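Long-range contacts in carboxylesterase YbfK (Bacillus subtilis, PDB 4CCY), which hydrolyses carboxylic esters to an alcohol and a carboxylate in vitro, as a cytoplasmic carboxylesterase of the alpha/beta hydrolase superfamily: residues Y21-S26 and H193-R198; I47-K52 and A76-F81; V146-V151 and L288-G293. All coordinates share one frame; numbering follows the deposited sequence.

Contact 1: residues Y21-S26 and H193-R198; sequences YDQSLS and HPLLQR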
ATOM      1  N   TYR B  21      14.670  -2.899   9.042  1.00 18.25           N
ATOM      2  CA  TYR B  21      13.243  -3.225   9.132  1.00 18.04           C
ATOM      3  C   TYR B  21      12.879  -3.588  10.579  1.00 18.64           C
ATOM      4  O   TYR B  21      11.940  -3.027  11.149  1.00 18.75           O
ATOM      5  CB  TYR B  21      12.921  -4.389   8.176  1.00 18.27           C
ATOM      6  CG  TYR B  21      11.459  -4.681   7.871  1.00 19.79           C
ATOM      7  CD1 TYR B  21      10.427  -4.313   8.748  1.00 20.57           C
ATOM      8  CD2 TYR B  21      11.108  -5.376   6.714  1.00 21.23           C
ATOM      9  CE1 TYR B  21       9.102  -4.596   8.455  1.00 22.76           C
ATOM     10  CE2 TYR B  21       9.781  -5.672   6.424  1.00 23.81           C
ATOM     11  CZ  TYR B  21       8.785  -5.276   7.298  1.00 24.73           C
ATOM     12  OH  TYR B  21       7.468  -5.568   7.026  1.00 28.01           O
ATOM     13  N   ASP B  22      13.619  -4.524  11.172  1.00 19.59           N
ATOM     14  CA  ASP B  22      13.380  -4.899  12.574  1.00 21.50           C
ATOM     15  C   ASP B  22      13.441  -3.701  13.524  1.00 21.45           C
ATOM     16  O   ASP B  22      12.651  -3.615  14.467  1.00 22.84           O
ATOM     17  CB  ASP B  22      14.347  -5.985  13.037  1.00 23.64           C
ATOM     18  CG  ASP B  22      14.051  -7.338  12.419  1.00 25.50           C
ATOM     19  OD1 ASP B  22      12.904  -7.584  11.986  1.00 26.12           O
ATOM     20  OD2 ASP B  22      14.978  -8.170  12.366  1.00 27.52           O
ATOM     21  N   GLN B  23      14.373  -2.785  13.269  1.00 20.97           N
ATOM     22  CA  GLN B  23      14.464  -1.546  14.051  1.00 22.19           C
ATOM     23  C   GLN B  23      13.263  -0.622  13.809  1.00 21.25           C
ATOM     24  O   GLN B  23      12.742  -0.042  14.751  1.00 22.46           O
ATOM     25  CB  GLN B  23      15.795  -0.831  13.816  1.00 23.38           C
ATOM     26  CG  GLN B  23      16.954  -1.490  14.555  1.00 26.39           C
ATOM     27  CD  GLN B  23      18.306  -0.898  14.213  1.00 29.06           C
ATOM     28  OE1 GLN B  23      18.402   0.198  13.662  1.00 29.75           O
ATOM     29  NE2 GLN B  23      19.369  -1.624  14.553  1.00 32.00           N
ATOM     30  N   SER B  24      12.799  -0.519  12.564  1.00 19.88           N
ATOM     31  CA  SER B  24      11.586   0.259  12.280  1.00 20.26           C
ATOM     32  C   SER B  24      10.394  -0.280  13.076  1.00 21.02           C
ATOM     33  O   SER B  24       9.573   0.486  13.571  1.00 22.57           O
ATOM     34  CB  SER B  24      11.266   0.258  10.788  1.00 20.30           C
ATOM     35  OG  SER B  24      12.160   1.091  10.074  1.00 21.19           O
ATOM     36  N   LEU B  25      10.338  -1.599  13.229  1.00 20.75           N
ATOM     37  CA  LEU B  25       9.250  -2.254  13.944  1.00 22.72           C
ATOM     38  C   LEU B  25       9.168  -1.955  15.455  1.00 24.43           C
ATOM     39  O   LEU B  25       8.154  -2.252  16.080  1.00 26.64           O
ATOM     40  CB  LEU B  25       9.231  -3.764  13.645  1.00 23.53           C
ATOM     41  CG  LEU B  25       8.760  -4.161  12.231  1.00 23.56           C
ATOM     42  CD1 LEU B  25       8.947  -5.650  11.961  1.00 25.10           C
ATOM     43  CD2 LEU B  25       7.313  -3.755  11.994  1.00 25.57           C
ATOM     44  N   SER B  26      10.215  -1.355  16.030  1.00 22.01           N
ATOM     45  CA  SER B  26      10.145  -0.833  17.401  1.00 22.99           C
ATOM     46  C   SER B  26       9.129   0.315  17.534  1.00 22.76           C
ATOM     47  O   SER B  26       8.751   0.684  18.648  1.00 23.23           O
ATOM     48  CB  SER B  26      11.525  -0.382  17.901  1.00 24.21           C
ATOM     49  OG  SER B  26      11.961   0.787  17.224  1.00 23.86           O
ATOM     50  N   HIS B 193      10.173   9.517   9.742  1.00 19.36           N
ATOM     51  CA  HIS B 193      10.915   9.107  10.929  1.00 19.82           C
ATOM     52  C   HIS B 193      12.266   8.597  10.466  1.00 19.36           C
ATOM     53  O   HIS B 193      12.347   7.904   9.442  1.00 18.98           O
ATOM     54  CB  HIS B 193      10.173   8.015  11.688  1.00 21.00           C
ATOM     55  CG  HIS B 193      10.707   7.771  13.080  1.00 22.23           C
ATOM     56  ND1 HIS B 193      11.861   7.108  13.312  1.00 22.62           N
ATOM     57  CD2 HIS B 193      10.207   8.135  14.328  1.00 23.33           C
ATOM     58  CE1 HIS B 193      12.085   7.057  14.634  1.00 24.09           C
ATOM     59  NE2 HIS B 193      11.070   7.682  15.255  1.00 24.41           N
ATOM     60  N   PRO B 194      13.344   8.943  11.194  1.00 19.93           N
ATOM     61  CA  PRO B 194      14.700   8.501  10.810  1.00 20.29           C
ATOM     62  C   PRO B 194      14.826   6.993  10.560  1.00 20.94           C
ATOM     63  O   PRO B 194      15.563   6.577   9.658  1.00 20.89           O
ATOM     64  CB  PRO B 194      15.557   8.920  12.012  1.00 21.61           C
ATOM     65  CG  PRO B 194      14.835  10.080  12.600  1.00 21.59           C
ATOM     66  CD  PRO B 194      13.373   9.898  12.318  1.00 20.67           C
ATOM     67  N   LEU B 195      14.115   6.185  11.347  1.00 20.04           N
ATOM     68  CA  LEU B 195      14.131   4.724  11.166  1.00 19.81           C
ATOM     69  C   LEU B 195      13.530   4.276   9.832  1.00 18.75           C
ATOM     70  O   LEU B 195      14.035   3.334   9.205  1.00 18.42           O
ATOM     71  CB  LEU B 195      13.441   4.015  12.333  1.00 20.72           C
ATOM     72  CG  LEU B 195      14.114   4.097  13.706  1.00 22.49           C
ATOM     73  CD1 LEU B 195      13.171   3.611  14.800  1.00 23.77           C
ATOM     74  CD2 LEU B 195      15.412   3.301  13.714  1.00 23.01           C
ATOM     75  N   LEU B 196      12.464   4.948   9.396  1.00 18.69           N
ATOM     76  CA  LEU B 196      11.860   4.655   8.089  1.00 18.16           C
ATOM     77  C   LEU B 196      12.744   5.128   6.945  1.00 17.99           C
ATOM     78  O   LEU B 196      12.904   4.427   5.949  1.00 17.16           O
ATOM     79  CB  LEU B 196      10.458   5.248   7.946  1.00 18.66           C
ATOM     80  CG  LEU B 196       9.314   4.243   7.966  1.00 19.37           C
ATOM     81  CD1 LEU B 196       8.015   4.938   7.596  1.00 20.27           C
ATOM     82  CD2 LEU B 196       9.582   3.067   7.017  1.00 18.67           C
ATOM     83  N   GLN B 197      13.321   6.313   7.118  1.00 19.03           N
ATOM     84  CA  GLN B 197      14.334   6.849   6.224  1.00 19.81           C
ATOM     85  C   GLN B 197      15.470   5.841   6.011  1.00 20.09           C
ATOM     86  O   GLN B 197      15.815   5.529   4.869  1.00 19.98           O
ATOM     87  CB  GLN B 197      14.875   8.168   6.787  1.00 21.07           C
ATOM     88  CG  GLN B 197      15.941   8.846   5.940  1.00 22.05           C
ATOM     89  CD  GLN B 197      15.369   9.699   4.826  1.00 22.42           C
ATOM     90  OE1 GLN B 197      14.279  10.273   4.954  1.00 22.61           O
ATOM     91  NE2 GLN B 197      16.120   9.816   3.729  1.00 22.79           N
ATOM     92  N   ARG B 198      16.029   5.314   7.099  1.00 21.24           N
ATOM     93  CA  ARG B 198      17.173   4.408   6.986  1.00 22.47           C
ATOM     94  C   ARG B 198      16.789   3.077   6.354  1.00 21.47           C
ATOM     95  O   ARG B 198      17.547   2.537   5.546  1.00 21.74           O
ATOM     96  CB  ARG B 198      17.846   4.175   8.333  1.00 24.53           C
ATOM     97  CG  ARG B 198      18.523   5.409   8.894  1.00 27.51           C
ATOM     98  CD  ARG B 198      19.522   5.061   9.989  1.00 30.21           C
ATOM     99  NE  ARG B 198      19.198   5.770  11.225  1.00 32.28           N
ATOM    100  CZ  ARG B 198      18.842   5.177  12.363  1.00 33.62           C
ATOM    101  NH1 ARG B 198      18.796   3.853  12.446  1.00 34.36           N
ATOM    102  NH2 ARG B 198      18.550   5.912  13.428  1.00 35.04           N
TER
HETATM  103  O   HOH W   1      18.063   1.351  11.444  1.00 19.18           O

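Contact 2: residues I47-K52 and A76-F81; sequences IASGPK and AWSSQF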
ATOM      1  N   ILE B  47       2.008  -9.111   9.434  1.00 17.54           N
ATOM      2  CA  ILE B  47       1.952  -8.641  10.827  1.00 17.81           C
ATOM      3  C   ILE B  47       0.493  -8.471  11.262  1.00 18.05           C
ATOM      4  O   ILE B  47      -0.234  -7.606  10.739  1.00 17.29           O
ATOM      5  CB  ILE B  47       2.725  -7.322  11.049  1.00 17.67           C
ATOM      6  CG1 ILE B  47       4.218  -7.529  10.784  1.00 17.78           C
ATOM      7  CG2 ILE B  47       2.520  -6.811  12.476  1.00 18.29           C
ATOM      8  CD1 ILE B  47       4.988  -6.248  10.562  1.00 17.56           C
ATOM      9  N   ALA B  48       0.076  -9.316  12.204  1.00 18.55           N
ATOM     10  CA  ALA B  48      -1.303  -9.363  12.679  1.00 19.36           C
ATOM     11  C   ALA B  48      -1.448  -8.691  14.036  1.00 20.18           C
ATOM     12  O   ALA B  48      -0.696  -8.993  14.975  1.00 20.75           O
ATOM     13  CB  ALA B  48      -1.801 -10.804  12.762  1.00 20.03           C
ATOM     14  N   SER B  49      -2.423  -7.794  14.130  1.00 20.23           N
ATOM     15  CA  SER B  49      -2.725  -7.091  15.384  1.00 21.41           C
ATOM     16  C   SER B  49      -4.235  -7.048  15.627  1.00 21.93           C
ATOM     17  O   SER B  49      -5.028  -7.303  14.712  1.00 21.17           O
ATOM     18  CB  SER B  49      -2.165  -5.662  15.337  1.00 21.03           C
ATOM     19  OG  SER B  49      -0.785  -5.656  14.994  1.00 20.74           O
ATOM     20  N   GLY B  50      -4.624  -6.717  16.856  1.00 22.94           N
ATOM     21  CA  GLY B  50      -6.036  -6.522  17.196  1.00 23.61           C
ATOM     22  C   GLY B  50      -6.725  -7.784  17.668  1.00 24.71           C
ATOM     23  O   GLY B  50      -6.133  -8.867  17.614  1.00 24.61           O
ATOM     24  N   PRO B  51      -7.989  -7.659  18.124  1.00 25.96           N
ATOM     25  CA  PRO B  51      -8.669  -8.788  18.761  1.00 27.90           C
ATOM     26  C   PRO B  51      -8.951  -9.878  17.747  1.00 28.61           C
ATOM     27  O   PRO B  51      -9.393  -9.585  16.631  1.00 28.32           O
ATOM     28  CB  PRO B  51      -9.978  -8.172  19.302  1.00 28.43           C
ATOM     29  CG  PRO B  51      -9.770  -6.687  19.256  1.00 27.52           C
ATOM     30  CD  PRO B  51      -8.849  -6.461  18.090  1.00 25.78           C
ATOM     31  N   LYS B  52      -8.684 -11.122  18.136  1.00 30.06           N
ATOM     32  CA  LYS B  52      -8.710 -12.247  17.203  1.00 31.07           C
ATOM     33  C   LYS B  52     -10.089 -12.528  16.616  1.00 31.89           C
ATOM     34  O   LYS B  52     -10.187 -13.145  15.555  1.00 32.66           O
ATOM     35  CB  LYS B  52      -8.121 -13.506  17.848  1.00 32.88           C
ATOM     36  CG  LYS B  52      -6.701 -13.315  18.362  1.00 33.31           C
ATOM     37  CD  LYS B  52      -5.953 -14.635  18.493  1.00 34.80           C
ATOM     38  CE  LYS B  52      -4.463 -14.388  18.696  1.00 34.62           C
ATOM     39  NZ  LYS B  52      -3.650 -15.613  18.472  1.00 35.67           N
ATOM     40  N   ALA B  76      -5.070   2.786  16.220  1.00 18.23           N
ATOM     41  CA  ALA B  76      -6.455   3.188  15.956  1.00 18.51           C
ATOM     42  C   ALA B  76      -7.225   2.067  15.249  1.00 18.28           C
ATOM     43  O   ALA B  76      -8.346   1.742  15.635  1.00 18.65           O
ATOM     44  CB  ALA B  76      -6.506   4.475  15.148  1.00 18.33           C
ATOM     45  N   TRP B  77      -6.609   1.446  14.246  1.00 17.72           N
ATOM     46  CA  TRP B  77      -7.334   0.461  13.444  1.00 17.94           C
ATOM     47  C   TRP B  77      -7.465  -0.897  14.095  1.00 19.16           C
ATOM     48  O   TRP B  77      -8.448  -1.612  13.860  1.00 20.02           O
ATOM     49  CB  TRP B  77      -6.799   0.387  12.008  1.00 16.53           C
ATOM     50  CG  TRP B  77      -6.917   1.710  11.276  1.00 15.99           C
ATOM     51  CD1 TRP B  77      -7.792   2.765  11.553  1.00 16.19           C
ATOM     52  CD2 TRP B  77      -6.147   2.156  10.097  1.00 15.23           C
ATOM     53  NE1 TRP B  77      -7.606   3.804  10.674  1.00 16.07           N
ATOM     54  CE2 TRP B  77      -6.632   3.506   9.777  1.00 15.44           C
ATOM     55  CE3 TRP B  77      -5.128   1.602   9.324  1.00 14.67           C
ATOM     56  CZ2 TRP B  77      -6.111   4.242   8.722  1.00 15.21           C
ATOM     57  CZ3 TRP B  77      -4.620   2.347   8.256  1.00 14.44           C
ATOM     58  CH2 TRP B  77      -5.097   3.637   7.964  1.00 14.78           C
ATOM     59  N   SER B  78      -6.512  -1.251  14.953  1.00 20.01           N
ATOM     60  CA  SER B  78      -6.516  -2.567  15.599  1.00 21.03           C
ATOM     61  C   SER B  78      -7.313  -2.565  16.889  1.00 22.92           C
ATOM     62  O   SER B  78      -7.363  -3.567  17.612  1.00 23.59           O
ATOM     63  CB  SER B  78      -5.091  -3.056  15.831  1.00 20.82           C
ATOM     64  OG  SER B  78      -4.390  -3.041  14.598  1.00 20.29           O
ATOM     65  N   SER B  79      -7.941  -1.428  17.159  1.00 23.63           N
ATOM     66  CA  SER B  79      -8.865  -1.293  18.254  1.00 25.55           C
ATOM     67  C   SER B  79     -10.155  -2.034  17.924  1.00 26.60           C
ATOM     68  O   SER B  79     -10.708  -2.709  18.779  1.00 28.29           O
ATOM     69  CB  SER B  79      -9.155   0.187  18.511  1.00 25.70           C
ATOM     70  OG  SER B  79      -9.828   0.338  19.737  1.00 27.61           O
ATOM     71  N   GLN B  80     -10.620  -1.920  16.680  1.00 26.36           N
ATOM     72  CA  GLN B  80     -11.895  -2.510  16.270  1.00 26.41           C
ATOM     73  C   GLN B  80     -11.771  -3.595  15.205  1.00 25.27           C
ATOM     74  O   GLN B  80     -12.754  -4.260  14.876  1.00 25.65           O
ATOM     75  CB  GLN B  80     -12.860  -1.415  15.808  1.00 28.06           C
ATOM     76  CG  GLN B  80     -13.526  -0.699  16.972  1.00 30.73           C
ATOM     77  CD  GLN B  80     -14.099   0.649  16.596  1.00 31.88           C
ATOM     78  OE1 GLN B  80     -13.436   1.673  16.754  1.00 32.86           O
ATOM     79  NE2 GLN B  80     -15.337   0.659  16.100  1.00 32.45           N
ATOM     80  N   PHE B  81     -10.568  -3.779  14.668  1.00 23.43           N
ATOM     81  CA  PHE B  81     -10.372  -4.733  13.582  1.00 22.27           C
ATOM     82  C   PHE B  81      -9.222  -5.692  13.860  1.00 21.26           C
ATOM     83  O   PHE B  81      -8.260  -5.346  14.545  1.00 20.69           O
ATOM     84  CB  PHE B  81     -10.194  -4.002  12.230  1.00 21.45           C
ATOM     85  CG  PHE B  81     -11.384  -3.158  11.839  1.00 22.06           C
ATOM     86  CD1 PHE B  81     -12.540  -3.749  11.338  1.00 22.47           C
ATOM     87  CD2 PHE B  81     -11.360  -1.771  11.998  1.00 22.00           C
ATOM     88  CE1 PHE B  81     -13.645  -2.979  11.000  1.00 23.23           C
ATOM     89  CE2 PHE B  81     -12.463  -0.994  11.662  1.00 22.80           C
ATOM     90  CZ  PHE B  81     -13.610  -1.595  11.165  1.00 22.92           C
TER

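Contact 3: residues V146-V151 and L288-G293; sequences VERAVV and LSFLCG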
ATOM      1  N   VAL B 146     -14.381  -8.720  -0.879  1.00 18.46           N
ATOM      2  CA  VAL B 146     -14.190  -7.383  -0.329  1.00 18.11           C
ATOM      3  C   VAL B 146     -15.424  -6.886   0.420  1.00 18.98           C
ATOM      4  O   VAL B 146     -16.550  -6.984  -0.083  1.00 19.50           O
ATOM      5  CB  VAL B 146     -13.821  -6.379  -1.447  1.00 17.51           C
ATOM      6  CG1 VAL B 146     -13.537  -5.004  -0.871  1.00 17.02           C
ATOM      7  CG2 VAL B 146     -12.613  -6.877  -2.249  1.00 17.06           C
ATOM      8  N   GLU B 147     -15.197  -6.346   1.619  1.00 18.99           N
ATOM      9  CA  GLU B 147     -16.228  -5.614   2.346  1.00 19.69           C
ATOM     10  C   GLU B 147     -16.213  -4.155   1.890  1.00 19.23           C
ATOM     11  O   GLU B 147     -16.936  -3.796   0.968  1.00 19.69           O
ATOM     12  CB  GLU B 147     -16.043  -5.741   3.871  1.00 20.20           C
ATOM     13  CG  GLU B 147     -16.241  -7.153   4.430  1.00 21.08           C
ATOM     14  CD  GLU B 147     -17.674  -7.661   4.309  1.00 22.29           C
ATOM     15  OE1 GLU B 147     -18.608  -6.836   4.209  1.00 22.41           O
ATOM     16  OE2 GLU B 147     -17.876  -8.897   4.307  1.00 22.90           O
ATOM     17  N   ARG B 148     -15.377  -3.336   2.522  1.00 18.62           N
ATOM     18  CA  ARG B 148     -15.164  -1.940   2.133  1.00 18.19           C
ATOM     19  C   ARG B 148     -13.686  -1.714   1.820  1.00 17.08           C
ATOM     20  O   ARG B 148     -12.819  -2.341   2.426  1.00 17.10           O
ATOM     21  CB  ARG B 148     -15.627  -0.979   3.247  1.00 19.02           C
ATOM     22  CG  ARG B 148     -17.092  -1.139   3.641  1.00 20.18           C
ATOM     23  CD  ARG B 148     -17.651   0.105   4.343  1.00 21.35           C
ATOM     24  NE  ARG B 148     -19.036   0.331   3.921  1.00 22.75           N
ATOM     25  CZ  ARG B 148     -19.658   1.501   3.926  1.00 23.41           C
ATOM     26  NH1 ARG B 148     -19.044   2.604   4.336  1.00 23.16           N
ATOM     27  NH2 ARG B 148     -20.914   1.564   3.511  1.00 25.41           N
ATOM     28  N   ALA B 149     -13.402  -0.821   0.878  1.00 16.19           N
ATOM     29  CA  ALA B 149     -12.043  -0.596   0.420  1.00 15.18           C
ATOM     30  C   ALA B 149     -11.615   0.855   0.565  1.00 14.77           C
ATOM     31  O   ALA B 149     -12.383   1.761   0.247  1.00 15.09           O
ATOM     32  CB  ALA B 149     -11.901  -1.047  -1.026  1.00 14.98           C
ATOM     33  N   VAL B 150     -10.381   1.054   1.024  1.00 14.05           N
ATOM     34  CA  VAL B 150      -9.804   2.378   1.238  1.00 14.04           C
ATOM     35  C   VAL B 150      -8.555   2.509   0.371  1.00 13.68           C
ATOM     36  O   VAL B 150      -7.631   1.695   0.465  1.00 13.68           O
ATOM     37  CB  VAL B 150      -9.446   2.643   2.727  1.00 14.12           C
ATOM     38  CG1 VAL B 150      -8.804   4.022   2.896  1.00 14.08           C
ATOM     39  CG2 VAL B 150     -10.682   2.543   3.615  1.00 14.41           C
ATOM     40  N   VAL B 151      -8.540   3.524  -0.484  1.00 13.65           N
ATOM     41  CA  VAL B 151      -7.446   3.728  -1.428  1.00 13.37           C
ATOM     42  C   VAL B 151      -6.840   5.108  -1.168  1.00 13.42           C
ATOM     43  O   VAL B 151      -7.496   6.128  -1.381  1.00 13.89           O
ATOM     44  CB  VAL B 151      -7.949   3.634  -2.880  1.00 13.63           C
ATOM     45  CG1 VAL B 151      -6.832   3.905  -3.866  1.00 13.67           C
ATOM     46  CG2 VAL B 151      -8.598   2.280  -3.149  1.00 13.67           C
ATOM     47  N   LEU B 288     -11.670   4.800  10.035  1.00 16.47           N
ATOM     48  CA  LEU B 288     -12.557   4.150  11.006  1.00 17.45           C
ATOM     49  C   LEU B 288     -14.020   4.501  10.758  1.00 17.90           C
ATOM     50  O   LEU B 288     -14.892   3.630  10.794  1.00 18.77           O
ATOM     51  CB  LEU B 288     -12.175   4.523  12.438  1.00 18.14           C
ATOM     52  CG  LEU B 288     -11.053   3.753  13.128  1.00 18.35           C
ATOM     53  CD1 LEU B 288     -10.798   4.390  14.494  1.00 19.30           C
ATOM     54  CD2 LEU B 288     -11.410   2.271  13.265  1.00 18.65           C
ATOM     55  N   SER B 289     -14.286   5.779  10.506  1.00 18.03           N
ATOM     56  CA  SER B 289     -15.641   6.230  10.189  1.00 18.60           C
ATOM     57  C   SER B 289     -16.168   5.480   8.968  1.00 18.37           C
ATOM     58  O   SER B 289     -17.283   4.949   8.988  1.00 19.09           O
ATOM     59  CB  SER B 289     -15.667   7.739   9.937  1.00 18.21           C
ATOM     60  OG  SER B 289     -15.666   8.463  11.162  1.00 18.77           O
ATOM     61  N   PHE B 290     -15.348   5.426   7.916  1.00 17.82           N
ATOM     62  CA  PHE B 290     -15.749   4.800   6.668  1.00 17.52           C
ATOM     63  C   PHE B 290     -15.945   3.293   6.820  1.00 18.13           C
ATOM     64  O   PHE B 290     -16.975   2.764   6.423  1.00 18.22           O
ATOM     65  CB  PHE B 290     -14.758   5.114   5.547  1.00 16.63           C
ATOM     66  CG  PHE B 290     -15.001   4.327   4.298  1.00 16.41           C
ATOM     67  CD1 PHE B 290     -16.039   4.665   3.439  1.00 16.48           C
ATOM     68  CD2 PHE B 290     -14.200   3.235   3.986  1.00 15.90           C
ATOM     69  CE1 PHE B 290     -16.278   3.928   2.291  1.00 16.41           C
ATOM     70  CE2 PHE B 290     -14.425   2.502   2.834  1.00 15.87           C
ATOM     71  CZ  PHE B 290     -15.464   2.852   1.985  1.00 16.25           C
ATOM     72  N   LEU B 291     -14.967   2.612   7.410  1.00 18.40           N
ATOM     73  CA  LEU B 291     -15.041   1.157   7.569  1.00 19.49           C
ATOM     74  C   LEU B 291     -16.247   0.671   8.381  1.00 21.36           C
ATOM     75  O   LEU B 291     -16.782  -0.403   8.103  1.00 21.51           O
ATOM     76  CB  LEU B 291     -13.737   0.598   8.149  1.00 18.53           C
ATOM     77  CG  LEU B 291     -12.515   0.629   7.217  1.00 17.67           C
ATOM     78  CD1 LEU B 291     -11.304  -0.029   7.866  1.00 17.32           C
ATOM     79  CD2 LEU B 291     -12.814  -0.006   5.860  1.00 17.10           C
ATOM     80  N   CYS B 292     -16.666   1.472   9.367  1.00 22.96           N
ATOM     81  CA  CYS B 292     -17.801   1.158  10.232  1.00 24.97           C
ATOM     82  C   CYS B 292     -19.138   1.681   9.696  1.00 26.91           C
ATOM     83  O   CYS B 292     -20.150   1.623  10.397  1.00 28.21           O
ATOM     84  CB  CYS B 292     -17.554   1.706  11.647  1.00 25.09           C
ATOM     85  SG  CYS B 292     -16.103   0.997  12.472  1.00 26.71           S
ATOM     86  N   GLY B 293     -19.144   2.175   8.457  1.00 28.31           N
ATOM     87  CA  GLY B 293     -20.325   2.801   7.860  1.00 30.20           C
ATOM     88  C   GLY B 293     -21.269   1.850   7.149  1.00 33.84           C
ATOM     89  O   GLY B 293     -22.284   2.279   6.597  1.00 33.76           O
TER

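Contact 1: residues Y21-S26 and H193-R198
Leu195 lies across the end of the facing helix, its two methyl branches divided between neighbours: CD1 approaches Gln23 O at 3.7 Å and also Ser26 OG, while CD2 comes up to Gln23 CB. The same carbonyl is gripped by two donors, Ser26 N and Ser26 OG; a chi1 of 70° sets the hydroxyl between its own N and carbonyl carbon, from where it turns back to Gln23 O in a 2.7 Å bond nearly in line with C=O. Ser24 OG sits beside the Leu195 backbone, 3.0 Å from Leu195 O, but its strong partner is the side-chain oxygen of Gln199, one turn along helix 194-205. The contact joins the C-terminal end of helix 12-24 to the first turn of helix 194-205, one of the helices inserted between strands 146-152 and 236-241, where alpha/beta hydrolases usually carry their cap, so the N-terminal helix probably packs on the cap. His193 is the N-cap, its ND1 accepting from Leu195 N at 3.1 Å. At the outer edge Gln23 and Arg198 meet with amide and guanidinium planes 74° apart; Gln23 OE1 faces the guanidinium edge, and a water bridges them, its bond to Arg198 NH1 weak.

Contact 2: residues I47-K52 and A76-F81
Ser49, Gly50 and Pro51 pass over the turn formed by Ser78, Ser79 and Phe81, where strand 42-49 runs out beside the loop between helix 74-77 and strand 82-86. In the alpha/beta hydrolase sheet these two strands are antiparallel neighbours, so the contact packs the exit of one against the connection that leads into the other.

The backbone part of the contact centres on Gly50, whose CA lies 3.3 Å from Ser78 O and 3.7 Å from Phe81 O. A side chain at this position would point into the facing turn and collide with both carbonyl oxygens. The backbone angles of Gly50 (phi 90°, psi 174°) would in addition press a beta carbon against the carbonyl of Ser49, so the close passage depends on the absence of a side chain. Beyond the contact Gly50 O accepts a hydrogen bond from Arg82 NH1.

Van der Waals packing of side chains flanks the glycine. On the strand side, Ser78 CB lies over the Gly50 backbone, and Ser78 OG comes to 3.5 Å from Ser49 CB. Both hydroxyls are buried and find their polar partners outside the two segments: Ser78 OG bonds to Ile74 O and Thr83 OG1, and Ser49 OG to the indole nitrogen of Trp28. With its OG beside its own backbone N (chi1 -55°), Ser78 turns the hydroxyl back toward the helix that precedes it, within reach of Ile74 O.

On the loop side the pyrrolidine ring of Pro51 rests on carbonyl oxygens. Its CG approaches Ser79 O at 4.1 Å, and its CD stands 3.8 Å from Phe81 O and 3.3 Å from Ser78 O.

Contact 3: residues V146-V151 and L288-G293
A buried strand-to-helix contact, combining apolar packing with an arginine that reaches the helix end, sets strand 146-152 of the central sheet against the last turn of helix 280-291. Phe290 is its middle: CG anti to the backbone N (chi1 171°) carries the ring toward the strand, where CD2 meets Val150 CG2 at 3.6 Å and CE2 comes to 3.4 Å from Ala149 O. Leu291 CD2 touches both Val150 CG2 and Arg148 CB, 4.0 Å from each. The aliphatic part of Arg148 passes over one face of the Phe290 ring, and the guanidinium forms an off-centre cation-pi contact, CZ lying 5.0 Å from the ring centroid. Arg148 NH1 donates to Phe290 O at 2.9 Å in a bent bond (N-H...O 139°), the donor tilted from the Phe290 carbonyl plane and the oxygen from the guanidinium plane. Gly293 N reaches that oxygen from the opposite face. A leucine in place of Arg148 would probably leave Phe290 O with Gly293 N but without its bond from the strand, and deprive the ring of its cationic neighbour. Helix 280-291 thus covers one face of the parallel part of the sheet, while Ala149 points away from it toward Ile135 and Leu139 of helix 130-141 on the other face, the helix-sheet-helix layering of the alpha/beta hydrolase fold.

Overall arrangement
Contacts 2 and 3 lie close together, centres 14 Å apart, and both reach the same mixed sheet; they touch where Phe81 meets Leu291 and Trp77 meets Leu288, so helix 280-291, part of contact 3, also packs against the 76-81 segment of contact 2. Contact 1 joins two helices at another side of the molecule, 21 Å from contact 2 and 28 Å from contact 3 between centres, yet Leu25 packs on Ile47 and links it to strand 42-49. Along the chain contact 2 is nested within contact 1 and closes before contact 3 opens, whereas contacts 1 and 3 interlace. Together they fasten the N-terminal and C-terminal helices to the fold that carries the probable Ser129-His273-Glu244 triad, at a distance from it.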